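Local coordinates for Slr1438 protein (Synechocystis sp., PDB 3K25), which is of unproven function but probably binds carbohydrate and may act as a sugar isomerase of the aldose 1-epimerase type, at residues G32-E37 with L46-E51; G72-D77 with A262-E267; N182-Q187 with H193-Q198. All coordinates share one frame; numbering follows the deposited sequence.

Contact 1: G32-E37 with L46-E51; sequences GGLVTE and LYFDRE
Phe48 turns the flat of its ring toward Thr36, and Glu37 reaches past that ring to the guanidinium of Arg50. The evidence for the first is a CH-pi contact: Thr36 CB stands 3.5 Å from the centroid of the Phe48 ring, 19° off the ring normal, so the methine lies over the face, displaced somewhat toward the rim. Thr36 CG2 sits past the rim, nearest Phe48 CZ. A first torsion of -163° swings the Phe48 ring away from its own backbone N and across to strand 34-40. The hydroxyl of Thr36 is engaged elsewhere, bonded to Ser26 O on the adjoining strand 23-28, where Thr36 and Glu37 both face Ser26 in a classic beta bulge.

Glu37 crosses the ring at about a right angle, its carboxylate plane 84° from the ring plane, and OE2 comes within 3.6 Å of Phe48 CD2. Beyond it Arg50 grips the carboxylate side-on. The bond from Arg50 NE to Glu37 OE2 measures 2.8 Å and lies in the guanidinium plane; that from Arg50 NH2 to Glu37 OE1, at 3.1 Å, is tilted out of it. Both oxygens use their syn lone pairs, and a third pairing, NH2 with OE2, is weak. At the other end, Val35 CG1 meets Leu46 CD1 at 3.6 Å, the two side chains crossing at about a right angle. Phe53 adds an edge-to-face partner to Phe48, and Ile64 touches both Val35 and Leu46.

The contact thus joins a bulged strand of the small antiparallel sheet to the loop 46-51, grading from apolar Leu46 to the exposed Arg50. There the two-pronged bridge fixes the carboxylate's rotation and probably offsets its charge, pinning loop to strand by complementary charge as well as aromatic packing.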
ATOM      1  N   GLY A  32       4.564  -0.584  10.802  1.00 19.02           N
ATOM      2  CA  GLY A  32       4.737  -0.151   9.429  1.00 18.06           C
ATOM      3  C   GLY A  32       3.961   1.083   9.006  1.00 17.26           C
ATOM      4  O   GLY A  32       3.733   1.262   7.815  1.00 19.81           O
ATOM      5  N   GLY A  33       3.581   1.944   9.950  1.00 20.50           N
ATOM      6  CA  GLY A  33       2.822   3.143   9.602  1.00 20.61           C
ATOM      7  C   GLY A  33       1.590   2.728   8.818  1.00 20.19           C
ATOM      8  O   GLY A  33       1.187   3.367   7.849  1.00 21.72           O
ATOM      9  N   LEU A  34       0.990   1.640   9.282  1.00 19.46           N
ATOM     10  CA  LEU A  34      -0.154   1.011   8.657  1.00 21.50           C
ATOM     11  C   LEU A  34      -1.562   1.478   9.006  1.00 25.36           C
ATOM     12  O   LEU A  34      -1.928   1.580  10.181  1.00 27.75           O
ATOM     13  CB  LEU A  34      -0.074  -0.505   8.917  1.00 20.97           C
ATOM     14  CG  LEU A  34      -1.237  -1.396   8.463  1.00 22.08           C
ATOM     15  CD1 LEU A  34      -1.263  -1.448   6.934  1.00 21.19           C
ATOM     16  CD2 LEU A  34      -1.091  -2.796   9.041  1.00 18.26           C
ATOM     17  N   VAL A  35      -2.340   1.750   7.957  1.00 19.65           N
ATOM     18  CA  VAL A  35      -3.757   2.103   8.067  1.00 19.43           C
ATOM     19  C   VAL A  35      -4.366   0.696   8.107  1.00 22.70           C
ATOM     20  O   VAL A  35      -4.198  -0.074   7.163  1.00 22.10           O
ATOM     21  CB  VAL A  35      -4.292   2.807   6.785  1.00 18.22           C
ATOM     22  CG1 VAL A  35      -5.815   2.833   6.797  1.00 22.35           C
ATOM     23  CG2 VAL A  35      -3.763   4.209   6.702  1.00 17.85           C
ATOM     24  N   THR A  36      -5.055   0.342   9.179  1.00 21.59           N
ATOM     25  CA  THR A  36      -5.615  -0.996   9.252  1.00 24.56           C
ATOM     26  C   THR A  36      -7.070  -1.044   8.834  1.00 29.68           C
ATOM     27  O   THR A  36      -7.450  -1.864   8.005  1.00 32.74           O
ATOM     28  CB  THR A  36      -5.509  -1.546  10.662  1.00 24.39           C
ATOM     29  OG1 THR A  36      -6.179  -0.651  11.558  1.00 26.82           O
ATOM     30  CG2 THR A  36      -4.060  -1.656  11.078  1.00 20.63           C
ATOM     31  N   GLU A  37      -7.883  -0.166   9.412  1.00 30.00           N
ATOM     32  CA  GLU A  37      -9.310  -0.140   9.097  1.00 33.51           C
ATOM     33  C   GLU A  37      -9.800   1.261   8.787  1.00 34.55           C
ATOM     34  O   GLU A  37      -9.260   2.241   9.293  1.00 33.26           O
ATOM     35  CB  GLU A  37     -10.121  -0.713  10.264  1.00 37.74           C
ATOM     36  CG  GLU A  37      -9.590  -2.031  10.799  1.00 40.11           C
ATOM     37  CD  GLU A  37     -10.567  -2.736  11.726  1.00 43.45           C
ATOM     38  OE1 GLU A  37     -11.277  -2.056  12.501  1.00 50.09           O
ATOM     39  OE2 GLU A  37     -10.616  -3.981  11.690  1.00 43.35           O
ATOM     40  N   LEU A  46     -12.290  -0.813   4.003  1.00 36.28           N
ATOM     41  CA  LEU A  46     -11.076  -1.638   3.927  1.00 32.07           C
ATOM     42  C   LEU A  46     -11.317  -3.003   4.552  1.00 33.81           C
ATOM     43  O   LEU A  46     -12.162  -3.143   5.437  1.00 37.28           O
ATOM     44  CB  LEU A  46      -9.913  -0.990   4.674  1.00 25.97           C
ATOM     45  CG  LEU A  46      -9.199   0.181   4.005  1.00 24.51           C
ATOM     46  CD1 LEU A  46      -8.148   0.773   4.952  1.00 21.86           C
ATOM     47  CD2 LEU A  46      -8.557  -0.319   2.727  1.00 23.51           C
ATOM     48  N   TYR A  47     -10.577  -4.008   4.090  1.00 40.31           N
ATOM     49  CA  TYR A  47     -10.682  -5.361   4.637  1.00 42.07           C
ATOM     50  C   TYR A  47      -9.538  -5.520   5.619  1.00 39.91           C
ATOM     51  O   TYR A  47      -8.457  -4.986   5.381  1.00 36.33           O
ATOM     52  CB  TYR A  47     -10.541  -6.406   3.533  1.00 40.05           C
ATOM     53  CG  TYR A  47     -10.146  -7.793   4.028  1.00 40.79           C
ATOM     54  CD1 TYR A  47      -8.814  -8.099   4.346  1.00 37.18           C
ATOM     55  CD2 TYR A  47     -11.096  -8.805   4.146  1.00 46.02           C
ATOM     56  CE1 TYR A  47      -8.445  -9.384   4.762  1.00 37.42           C
ATOM     57  CE2 TYR A  47     -10.741 -10.086   4.560  1.00 47.38           C
ATOM     58  CZ  TYR A  47      -9.419 -10.372   4.863  1.00 45.29           C
ATOM     59  OH  TYR A  47      -9.083 -11.652   5.249  1.00 49.34           O
ATOM     60  N   PHE A  48      -9.754  -6.260   6.703  1.00 40.09           N
ATOM     61  CA  PHE A  48      -8.687  -6.431   7.677  1.00 39.36           C
ATOM     62  C   PHE A  48      -8.811  -7.702   8.496  1.00 42.82           C
ATOM     63  O   PHE A  48      -9.800  -7.910   9.189  1.00 43.93           O
ATOM     64  CB  PHE A  48      -8.643  -5.227   8.621  1.00 36.26           C
ATOM     65  CG  PHE A  48      -7.354  -5.105   9.387  1.00 31.99           C
ATOM     66  CD1 PHE A  48      -6.148  -4.903   8.714  1.00 28.65           C
ATOM     67  CD2 PHE A  48      -7.340  -5.189  10.776  1.00 31.60           C
ATOM     68  CE1 PHE A  48      -4.942  -4.784   9.411  1.00 25.57           C
ATOM     69  CE2 PHE A  48      -6.141  -5.072  11.482  1.00 28.34           C
ATOM     70  CZ  PHE A  48      -4.937  -4.869  10.794  1.00 26.43           C
ATOM     71  N   ASP A  49      -7.792  -8.545   8.423  1.00 38.82           N
ATOM     72  CA  ASP A  49      -7.790  -9.798   9.161  1.00 44.63           C
ATOM     73  C   ASP A  49      -7.260  -9.564  10.580  1.00 41.69           C
ATOM     74  O   ASP A  49      -6.053  -9.649  10.826  1.00 37.67           O
ATOM     75  CB  ASP A  49      -6.911 -10.817   8.441  1.00 47.46           C
ATOM     76  CG  ASP A  49      -7.024 -12.202   9.036  1.00 51.53           C
ATOM     77  OD1 ASP A  49      -7.215 -12.289  10.270  1.00 51.82           O
ATOM     78  OD2 ASP A  49      -6.905 -13.195   8.275  1.00 55.35           O
ATOM     79  N   ARG A  50      -8.177  -9.289  11.506  1.00 45.06           N
ATOM     80  CA  ARG A  50      -7.848  -9.015  12.907  1.00 43.21           C
ATOM     81  C   ARG A  50      -7.136 -10.141  13.642  1.00 44.09           C
ATOM     82  O   ARG A  50      -6.135  -9.910  14.321  1.00 41.16           O
ATOM     83  CB  ARG A  50      -9.113  -8.633  13.676  1.00 45.50           C
ATOM     84  CG  ARG A  50      -9.751  -7.333  13.210  1.00 45.66           C
ATOM     85  CD  ARG A  50     -10.995  -7.016  14.004  1.00 51.32           C
ATOM     86  NE  ARG A  50     -11.603  -5.771  13.554  1.00 55.22           N
ATOM     87  CZ  ARG A  50     -12.798  -5.337  13.938  1.00 61.04           C
ATOM     88  NH1 ARG A  50     -13.521  -6.055  14.786  1.00 66.20           N
ATOM     89  NH2 ARG A  50     -13.271  -4.184  13.472  1.00 60.28           N
ATOM     90  N   GLU A  51      -7.654 -11.355  13.519  1.00 63.89           N
ATOM     91  CA  GLU A  51      -7.045 -12.489  14.188  1.00 64.12           C
ATOM     92  C   GLU A  51      -5.596 -12.651  13.779  1.00 59.75           C
ATOM     93  O   GLU A  51      -4.706 -12.771  14.619  1.00 57.48           O
ATOM     94  CB  GLU A  51      -7.819 -13.753  13.860  1.00 72.64           C
ATOM     95  CG  GLU A  51      -9.127 -13.840  14.594  1.00 80.49           C
ATOM     96  CD  GLU A  51     -10.146 -14.645  13.837  1.00 84.91           C
ATOM     97  OE1 GLU A  51     -10.717 -14.093  12.871  1.00 86.98           O
ATOM     98  OE2 GLU A  51     -10.362 -15.825  14.199  1.00 87.09           O
TER

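Contact 2: G72-D77 with A262-E267; sequences GNLPQD and ALNSGE
Leu74 is the pivot of this small loop-to-helix junction in a largely beta chain, its side chain directed at the short helix 262-265 and meeting Leu263 and Asn264 there. The tighter part centres on the buried Leu74, whose CD2 approaches the amide nitrogen of Asn264, 3.8 Å from CD2 to ND2. Chi1 of -58° sets Leu74 CG beside its own backbone N and so brings both methyls near that nitrogen, the two side chains lying at a slant to each other; Leu74 CB also lies close by. This is van der Waals contact with a polar group whose bonding lies elsewhere: Asn264 ND2 donates to Gln78 O, just beyond the loop, which probably helps hold the amide against the leucine.

The looser part is the solvent side. Pro75 CD stands 4.0 Å from Asn264 ND2, where both residues are exposed to solvent, and Leu74 CD1 and Leu263 CD2 are 4.3 Å apart, an apolar touch at the margin of contact. Only 152 Å² is buried in all, counting both segments, and the nearest CA pair, Leu74 and Asn264, is still 7.9 Å apart. The helix ends at Ser265, and Gly266, with positive phi, is the first residue to leave it; an ST turn at Ser265 follows on the exposed side.

Around this pair, Phe79 of strand 78-81 is touched by Leu74, Leu263 and Asn264 alike and so fills in between loop and helix. Asn261 lies against Leu74 and Pro75, while Ala262 and Leu263 rest on Ser160 and Pro158 of strand 157-168, placing the helix between that long strand and the loop 72-77.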
ATOM      1  N   GLY A  72       7.090  -6.229  -4.595  1.00 16.12           N
ATOM      2  CA  GLY A  72       7.247  -7.596  -5.047  1.00 20.36           C
ATOM      3  C   GLY A  72       8.566  -8.143  -4.527  1.00 23.25           C
ATOM      4  O   GLY A  72       9.146  -7.610  -3.569  1.00 19.06           O
ATOM      5  N   ASN A  73       9.072  -9.196  -5.156  1.00 34.22           N
ATOM      6  CA  ASN A  73      10.323  -9.774  -4.688  1.00 37.19           C
ATOM      7  C   ASN A  73      11.414  -9.628  -5.734  1.00 38.21           C
ATOM      8  O   ASN A  73      11.177  -9.118  -6.829  1.00 37.89           O
ATOM      9  CB  ASN A  73      10.108 -11.247  -4.376  1.00 43.03           C
ATOM     10  CG  ASN A  73       9.613 -12.001  -5.576  1.00 49.74           C
ATOM     11  OD1 ASN A  73      10.355 -12.202  -6.530  1.00 52.73           O
ATOM     12  ND2 ASN A  73       8.340 -12.393  -5.558  1.00 52.54           N
ATOM     13  N   LEU A  74      12.615 -10.071  -5.379  1.00 34.86           N
ATOM     14  CA  LEU A  74      13.748 -10.016  -6.286  1.00 37.62           C
ATOM     15  C   LEU A  74      14.258 -11.435  -6.519  1.00 44.44           C
ATOM     16  O   LEU A  74      14.145 -12.297  -5.647  1.00 45.71           O
ATOM     17  CB  LEU A  74      14.882  -9.161  -5.699  1.00 33.71           C
ATOM     18  CG  LEU A  74      14.592  -7.698  -5.319  1.00 27.27           C
ATOM     19  CD1 LEU A  74      15.857  -7.058  -4.728  1.00 24.25           C
ATOM     20  CD2 LEU A  74      14.121  -6.925  -6.539  1.00 27.57           C
ATOM     21  N   PRO A  75      14.810 -11.697  -7.714  1.00 31.71           N
ATOM     22  CA  PRO A  75      15.328 -13.036  -7.999  1.00 38.53           C
ATOM     23  C   PRO A  75      16.436 -13.318  -6.989  1.00 41.73           C
ATOM     24  O   PRO A  75      17.347 -12.505  -6.811  1.00 41.64           O
ATOM     25  CB  PRO A  75      15.878 -12.899  -9.418  1.00 41.26           C
ATOM     26  CG  PRO A  75      15.042 -11.810 -10.011  1.00 36.93           C
ATOM     27  CD  PRO A  75      14.955 -10.816  -8.883  1.00 30.30           C
ATOM     28  N   GLN A  76      16.355 -14.461  -6.323  1.00 48.61           N
ATOM     29  CA  GLN A  76      17.359 -14.833  -5.330  1.00 52.67           C
ATOM     30  C   GLN A  76      17.230 -13.901  -4.127  1.00 47.05           C
ATOM     31  O   GLN A  76      18.065 -13.931  -3.217  1.00 47.11           O
ATOM     32  CB  GLN A  76      18.790 -14.694  -5.890  1.00 58.65           C
ATOM     33  CG  GLN A  76      19.022 -15.129  -7.337  1.00 67.56           C
ATOM     34  CD  GLN A  76      18.702 -16.586  -7.576  1.00 74.47           C
ATOM     35  OE1 GLN A  76      17.545 -16.953  -7.780  1.00 77.90           O
ATOM     36  NE2 GLN A  76      19.728 -17.429  -7.545  1.00 77.07           N
ATOM     37  N   ASP A  77      16.191 -13.068  -4.133  1.00 46.97           N
ATOM     38  CA  ASP A  77      15.976 -12.119  -3.050  1.00 41.72           C
ATOM     39  C   ASP A  77      17.166 -11.176  -2.874  1.00 39.98           C
ATOM     40  O   ASP A  77      17.483 -10.764  -1.755  1.00 36.18           O
ATOM     41  CB  ASP A  77      15.696 -12.859  -1.737  1.00 42.20           C
ATOM     42  CG  ASP A  77      14.221 -13.185  -1.553  1.00 42.72           C
ATOM     43  OD1 ASP A  77      13.503 -13.323  -2.569  1.00 45.19           O
ATOM     44  OD2 ASP A  77      13.777 -13.313  -0.391  1.00 42.64           O
ATOM     45  N   ALA A 262      12.263  -4.172 -10.270  1.00 25.86           N
ATOM     46  CA  ALA A 262      12.620  -2.885 -10.853  1.00 23.83           C
ATOM     47  C   ALA A 262      14.013  -2.420 -10.382  1.00 24.09           C
ATOM     48  O   ALA A 262      14.750  -1.769 -11.129  1.00 24.95           O
ATOM     49  CB  ALA A 262      11.550  -1.848 -10.481  1.00 18.74           C
ATOM     50  N   LEU A 263      14.365  -2.756  -9.141  1.00 27.77           N
ATOM     51  CA  LEU A 263      15.661  -2.384  -8.572  1.00 28.41           C
ATOM     52  C   LEU A 263      16.806  -3.037  -9.351  1.00 33.83           C
ATOM     53  O   LEU A 263      17.946  -2.581  -9.284  1.00 36.57           O
ATOM     54  CB  LEU A 263      15.726  -2.814  -7.102  1.00 26.54           C
ATOM     55  CG  LEU A 263      16.877  -2.284  -6.238  1.00 26.47           C
ATOM     56  CD1 LEU A 263      16.778  -0.777  -6.145  1.00 25.09           C
ATOM     57  CD2 LEU A 263      16.820  -2.894  -4.849  1.00 24.21           C
ATOM     58  N   ASN A 264      16.490  -4.106 -10.084  1.00 21.74           N
ATOM     59  CA  ASN A 264      17.484  -4.825 -10.881  1.00 26.78           C
ATOM     60  C   ASN A 264      17.393  -4.567 -12.380  1.00 28.16           C
ATOM     61  O   ASN A 264      18.423  -4.485 -13.064  1.00 32.26           O
ATOM     62  CB  ASN A 264      17.366  -6.336 -10.659  1.00 30.75           C
ATOM     63  CG  ASN A 264      18.017  -6.790  -9.381  1.00 31.00           C
ATOM     64  OD1 ASN A 264      19.185  -6.489  -9.121  1.00 33.85           O
ATOM     65  ND2 ASN A 264      17.270  -7.532  -8.577  1.00 32.39           N
ATOM     66  N   SER A 265      16.166  -4.456 -12.891  1.00 35.57           N
ATOM     67  CA  SER A 265      15.961  -4.233 -14.318  1.00 36.28           C
ATOM     68  C   SER A 265      16.027  -2.760 -14.696  1.00 33.46           C
ATOM     69  O   SER A 265      16.434  -2.413 -15.809  1.00 35.43           O
ATOM     70  CB  SER A 265      14.611  -4.797 -14.758  1.00 35.58           C
ATOM     71  OG  SER A 265      13.557  -3.940 -14.366  1.00 34.74           O
ATOM     72  N   GLY A 266      15.619  -1.901 -13.767  1.00 26.53           N
ATOM     73  CA  GLY A 266      15.620  -0.471 -14.013  1.00 23.39           C
ATOM     74  C   GLY A 266      14.272  -0.001 -14.522  1.00 21.74           C
ATOM     75  O   GLY A 266      14.052   1.192 -14.691  1.00 20.46           O
ATOM     76  N   GLU A 267      13.360  -0.936 -14.752  1.00 33.81           N
ATOM     77  CA  GLU A 267      12.037  -0.595 -15.262  1.00 33.08           C
ATOM     78  C   GLU A 267      11.202   0.269 -14.298  1.00 28.97           C
ATOM     79  O   GLU A 267      10.851  -0.150 -13.191  1.00 26.01           O
ATOM     80  CB  GLU A 267      11.278  -1.878 -15.620  1.00 36.35           C
ATOM     81  CG  GLU A 267      10.016  -1.635 -16.427  1.00 41.35           C
ATOM     82  CD  GLU A 267       9.244  -2.913 -16.691  1.00 45.02           C
ATOM     83  OE1 GLU A 267       8.111  -2.822 -17.215  1.00 39.40           O
ATOM     84  OE2 GLU A 267       9.771  -4.007 -16.381  1.00 49.78           O
TER

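Contact 3: N182-Q187 with H193-Q198; sequences NDYLDQ and HGYDGQ. With PO4 (phosphate ion), chain C.
Three backbone hydrogen bonds join Tyr184 to His193 and Asn182 to Tyr195 in an antiparallel beta hairpin. Tyr184 and His193 form its hydrogen-bonded pair: Tyr184 N donates to His193 O at 3.0 Å, almost straight on to the carbonyl, and His193 N returns to Tyr184 O at 3.1 Å with a more bent N-H...O angle. Tyr195 N adds a 2.8 Å bond to Asn182 O, approaching from above the carbonyl plane. Between them Asp183 and Gly194 make the non-hydrogen-bonded pair.

Further out, a phosphate ion, probably from the crystallisation liquor, accepts through one oxygen, O3, from His193 ND1 and from Gly194 N, near the edge of the imidazole.

The packing is carried by Tyr184. Its chi1 of 65° puts CG between backbone N and carbonyl carbon and brings the ring across to the partner strand, where His193 CB sits over one face, 3.8 Å from the ring centroid and 24° off the normal. The imidazole itself is oblique to the phenol ring, their planes 40° apart. Replacing Tyr184 by an alanine would probably leave His193 CB without the aromatic face it rests on and open a gap beside Tyr195 CB.

Tyr195 CB lies at the edge of the Tyr184 ring, and the Tyr195 ring runs on to Phe210, which it meets edge-to-face. Leu208 packs on Tyr184, and backbone bonds between Leu185 and Ala209 join the hairpin to strand 205-210. At the non-hydrogen-bonded pair, the carboxylate of Asp183 leans over the partner strand, its OD1 3.2 Å from Gly194 CA.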
ATOM      1  N   ASN A 182      -4.235  -2.030 -21.466  1.00 29.14           N
ATOM      2  CA  ASN A 182      -4.715  -2.864 -22.552  1.00 38.33           C
ATOM      3  C   ASN A 182      -4.214  -4.282 -22.370  1.00 44.15           C
ATOM      4  O   ASN A 182      -4.679  -5.205 -23.031  1.00 48.21           O
ATOM      5  CB  ASN A 182      -4.241  -2.304 -23.896  1.00 34.69           C
ATOM      6  CG  ASN A 182      -4.929  -0.995 -24.260  1.00 31.95           C
ATOM      7  OD1 ASN A 182      -6.152  -0.883 -24.187  1.00 33.33           O
ATOM      8  ND2 ASN A 182      -4.144  -0.004 -24.666  1.00 28.53           N
ATOM      9  N   ASP A 183      -3.261  -4.443 -21.457  1.00 43.09           N
ATOM     10  CA  ASP A 183      -2.668  -5.744 -21.175  1.00 51.82           C
ATOM     11  C   ASP A 183      -2.234  -5.817 -19.723  1.00 51.56           C
ATOM     12  O   ASP A 183      -2.024  -4.794 -19.083  1.00 48.31           O
ATOM     13  CB  ASP A 183      -1.437  -5.964 -22.050  1.00 57.25           C
ATOM     14  CG  ASP A 183      -1.763  -6.005 -23.521  1.00 59.56           C
ATOM     15  OD1 ASP A 183      -2.513  -6.921 -23.928  1.00 63.75           O
ATOM     16  OD2 ASP A 183      -1.270  -5.128 -24.267  1.00 56.49           O
ATOM     17  N   TYR A 184      -2.103  -7.031 -19.203  1.00 37.04           N
ATOM     18  CA  TYR A 184      -1.644  -7.203 -17.836  1.00 36.65           C
ATOM     19  C   TYR A 184      -0.662  -8.365 -17.752  1.00 35.47           C
ATOM     20  O   TYR A 184      -0.440  -9.078 -18.727  1.00 37.63           O
ATOM     21  CB  TYR A 184      -2.817  -7.417 -16.868  1.00 43.19           C
ATOM     22  CG  TYR A 184      -3.621  -8.682 -17.065  1.00 54.44           C
ATOM     23  CD1 TYR A 184      -4.802  -8.676 -17.805  1.00 60.22           C
ATOM     24  CD2 TYR A 184      -3.225  -9.878 -16.469  1.00 58.21           C
ATOM     25  CE1 TYR A 184      -5.573  -9.833 -17.939  1.00 66.79           C
ATOM     26  CE2 TYR A 184      -3.988 -11.040 -16.600  1.00 64.82           C
ATOM     27  CZ  TYR A 184      -5.161 -11.010 -17.333  1.00 68.57           C
ATOM     28  OH  TYR A 184      -5.919 -12.152 -17.452  1.00 74.54           O
ATOM     29  N   LEU A 185      -0.071  -8.549 -16.581  1.00 62.43           N
ATOM     30  CA  LEU A 185       0.903  -9.607 -16.390  1.00 60.46           C
ATOM     31  C   LEU A 185       0.548 -10.479 -15.188  1.00 60.10           C
ATOM     32  O   LEU A 185       0.621 -10.026 -14.045  1.00 58.07           O
ATOM     33  CB  LEU A 185       2.280  -8.979 -16.191  1.00 56.24           C
ATOM     34  CG  LEU A 185       3.493  -9.896 -16.244  1.00 56.87           C
ATOM     35  CD1 LEU A 185       3.471 -10.876 -15.079  1.00 56.10           C
ATOM     36  CD2 LEU A 185       3.496 -10.621 -17.579  1.00 60.65           C
ATOM     37  N   ASP A 186       0.166 -11.727 -15.451  1.00 62.62           N
ATOM     38  CA  ASP A 186      -0.180 -12.660 -14.383  1.00 62.71           C
ATOM     39  C   ASP A 186       1.106 -13.028 -13.668  1.00 60.22           C
ATOM     40  O   ASP A 186       1.790 -13.978 -14.046  1.00 61.01           O
ATOM     41  CB  ASP A 186      -0.816 -13.928 -14.947  1.00 64.55           C
ATOM     42  CG  ASP A 186      -1.164 -14.929 -13.863  1.00 66.85           C
ATOM     43  OD1 ASP A 186      -2.126 -14.677 -13.107  1.00 67.86           O
ATOM     44  OD2 ASP A 186      -0.469 -15.961 -13.759  1.00 67.56           O
ATOM     45  N   GLN A 187       1.427 -12.271 -12.630  1.00 48.16           N
ATOM     46  CA  GLN A 187       2.646 -12.495 -11.882  1.00 46.35           C
ATOM     47  C   GLN A 187       2.839 -13.921 -11.405  1.00 48.52           C
ATOM     48  O   GLN A 187       3.957 -14.318 -11.078  1.00 48.90           O
ATOM     49  CB  GLN A 187       2.707 -11.515 -10.721  1.00 44.66           C
ATOM     50  CG  GLN A 187       2.909 -10.099 -11.206  1.00 43.94           C
ATOM     51  CD  GLN A 187       2.949  -9.105 -10.087  1.00 43.99           C
ATOM     52  OE1 GLN A 187       1.931  -8.820  -9.465  1.00 45.37           O
ATOM     53  NE2 GLN A 187       4.130  -8.571  -9.812  1.00 44.23           N
ATOM     54  N   HIS A 193      -1.390 -11.045 -20.973  1.00 52.13           N
ATOM     55  CA  HIS A 193      -2.764 -11.276 -21.403  1.00 56.26           C
ATOM     56  C   HIS A 193      -3.431  -9.969 -21.797  1.00 52.70           C
ATOM     57  O   HIS A 193      -3.164  -8.920 -21.209  1.00 48.81           O
ATOM     58  CB  HIS A 193      -3.580 -11.907 -20.274  1.00 59.47           C
ATOM     59  CG  HIS A 193      -3.162 -13.297 -19.929  1.00 67.04           C
ATOM     60  ND1 HIS A 193      -3.367 -14.367 -20.773  1.00 72.72           N
ATOM     61  CD2 HIS A 193      -2.530 -13.794 -18.839  1.00 70.90           C
ATOM     62  CE1 HIS A 193      -2.878 -15.462 -20.219  1.00 77.92           C
ATOM     63  NE2 HIS A 193      -2.365 -15.141 -19.045  1.00 76.61           N
ATOM     64  N   GLY A 194      -4.313 -10.042 -22.785  1.00 43.78           N
ATOM     65  CA  GLY A 194      -5.006  -8.850 -23.217  1.00 40.09           C
ATOM     66  C   GLY A 194      -6.067  -8.487 -22.202  1.00 38.22           C
ATOM     67  O   GLY A 194      -6.649  -9.360 -21.553  1.00 40.73           O
ATOM     68  N   TYR A 195      -6.320  -7.195 -22.057  1.00 54.89           N
ATOM     69  CA  TYR A 195      -7.317  -6.715 -21.115  1.00 53.38           C
ATOM     70  C   TYR A 195      -8.383  -5.955 -21.894  1.00 55.53           C
ATOM     71  O   TYR A 195      -8.086  -4.971 -22.563  1.00 51.77           O
ATOM     72  CB  TYR A 195      -6.648  -5.808 -20.073  1.00 44.66           C
ATOM     73  CG  TYR A 195      -7.597  -5.228 -19.053  1.00 40.95           C
ATOM     74  CD1 TYR A 195      -8.305  -6.050 -18.179  1.00 42.99           C
ATOM     75  CD2 TYR A 195      -7.803  -3.853 -18.984  1.00 36.91           C
ATOM     76  CE1 TYR A 195      -9.198  -5.521 -17.262  1.00 42.15           C
ATOM     77  CE2 TYR A 195      -8.694  -3.305 -18.065  1.00 37.35           C
ATOM     78  CZ  TYR A 195      -9.390  -4.145 -17.210  1.00 38.79           C
ATOM     79  OH  TYR A 195     -10.281  -3.590 -16.321  1.00 39.64           O
ATOM     80  N   ASP A 196      -9.623  -6.420 -21.800  1.00 57.63           N
ATOM     81  CA  ASP A 196     -10.731  -5.801 -22.521  1.00 63.45           C
ATOM     82  C   ASP A 196     -11.506  -4.777 -21.711  1.00 62.98           C
ATOM     83  O   ASP A 196     -12.277  -3.995 -22.260  1.00 64.64           O
ATOM     84  CB  ASP A 196     -11.693  -6.881 -23.020  1.00 71.40           C
ATOM     85  CG  ASP A 196     -12.296  -7.692 -21.890  1.00 76.09           C
ATOM     86  OD1 ASP A 196     -13.049  -8.641 -22.185  1.00 83.91           O
ATOM     87  OD2 ASP A 196     -12.019  -7.383 -20.712  1.00 71.90           O
ATOM     88  N   GLY A 197     -11.309  -4.781 -20.401  1.00 75.41           N
ATOM     89  CA  GLY A 197     -12.021  -3.833 -19.568  1.00 76.53           C
ATOM     90  C   GLY A 197     -12.879  -4.524 -18.531  1.00 81.00           C
ATOM     91  O   GLY A 197     -13.719  -3.896 -17.881  1.00 81.94           O
ATOM     92  N   GLN A 198     -12.666  -5.827 -18.382  1.00 63.18           N
ATOM     93  CA  GLN A 198     -13.408  -6.617 -17.412  1.00 68.16           C
ATOM     94  C   GLN A 198     -12.631  -7.880 -17.080  1.00 69.30           C
ATOM     95  O   GLN A 198     -11.638  -8.196 -17.740  1.00 69.20           O
ATOM     96  CB  GLN A 198     -14.788  -6.966 -17.962  1.00 76.36           C
ATOM     97  CG  GLN A 198     -14.776  -7.860 -19.175  1.00 82.87           C
ATOM     98  CD  GLN A 198     -16.141  -7.940 -19.821  1.00 90.98           C
ATOM     99  OE1 GLN A 198     -16.403  -8.814 -20.649  1.00 97.15           O
ATOM    100  NE2 GLN A 198     -17.022  -7.016 -19.449  1.00 90.61           N
TER
HETATM  101  P   PO4 C 290      -4.755 -13.406 -24.345  1.00120.48           P
HETATM  102  O1  PO4 C 290      -5.943 -13.103 -25.185  1.00121.37           O
HETATM  103  O2  PO4 C 290      -3.551 -12.773 -24.948  1.00119.04           O
HETATM  104  O3  PO4 C 290      -4.967 -12.869 -22.978  1.00118.97           O
HETATM  105  O4  PO4 C 290      -4.560 -14.878 -24.271  1.00122.72           O

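Overall arrangement
From the N terminus, contact 1 comes first: it closes a short loop through the turn between strands 34-40 and 43-44, holding the segment 46-51 against the small four-stranded sheet. Contact 2 then opens at 72-77 and does not close until 262-267, bringing the loop before strand 78-81 against helix 262-265, beside strand 157-168. Contact 3 falls within that span, the hairpin of 183-186 and 192-194 at the margin of an eight-stranded antiparallel sheet. None of the three cross. Contacts 1 and 2 lie on opposite sides of the chain's centre, their centres 27 Å apart, whereas contacts 2 and 3 approach to about 6 Å between nearest atoms without touching.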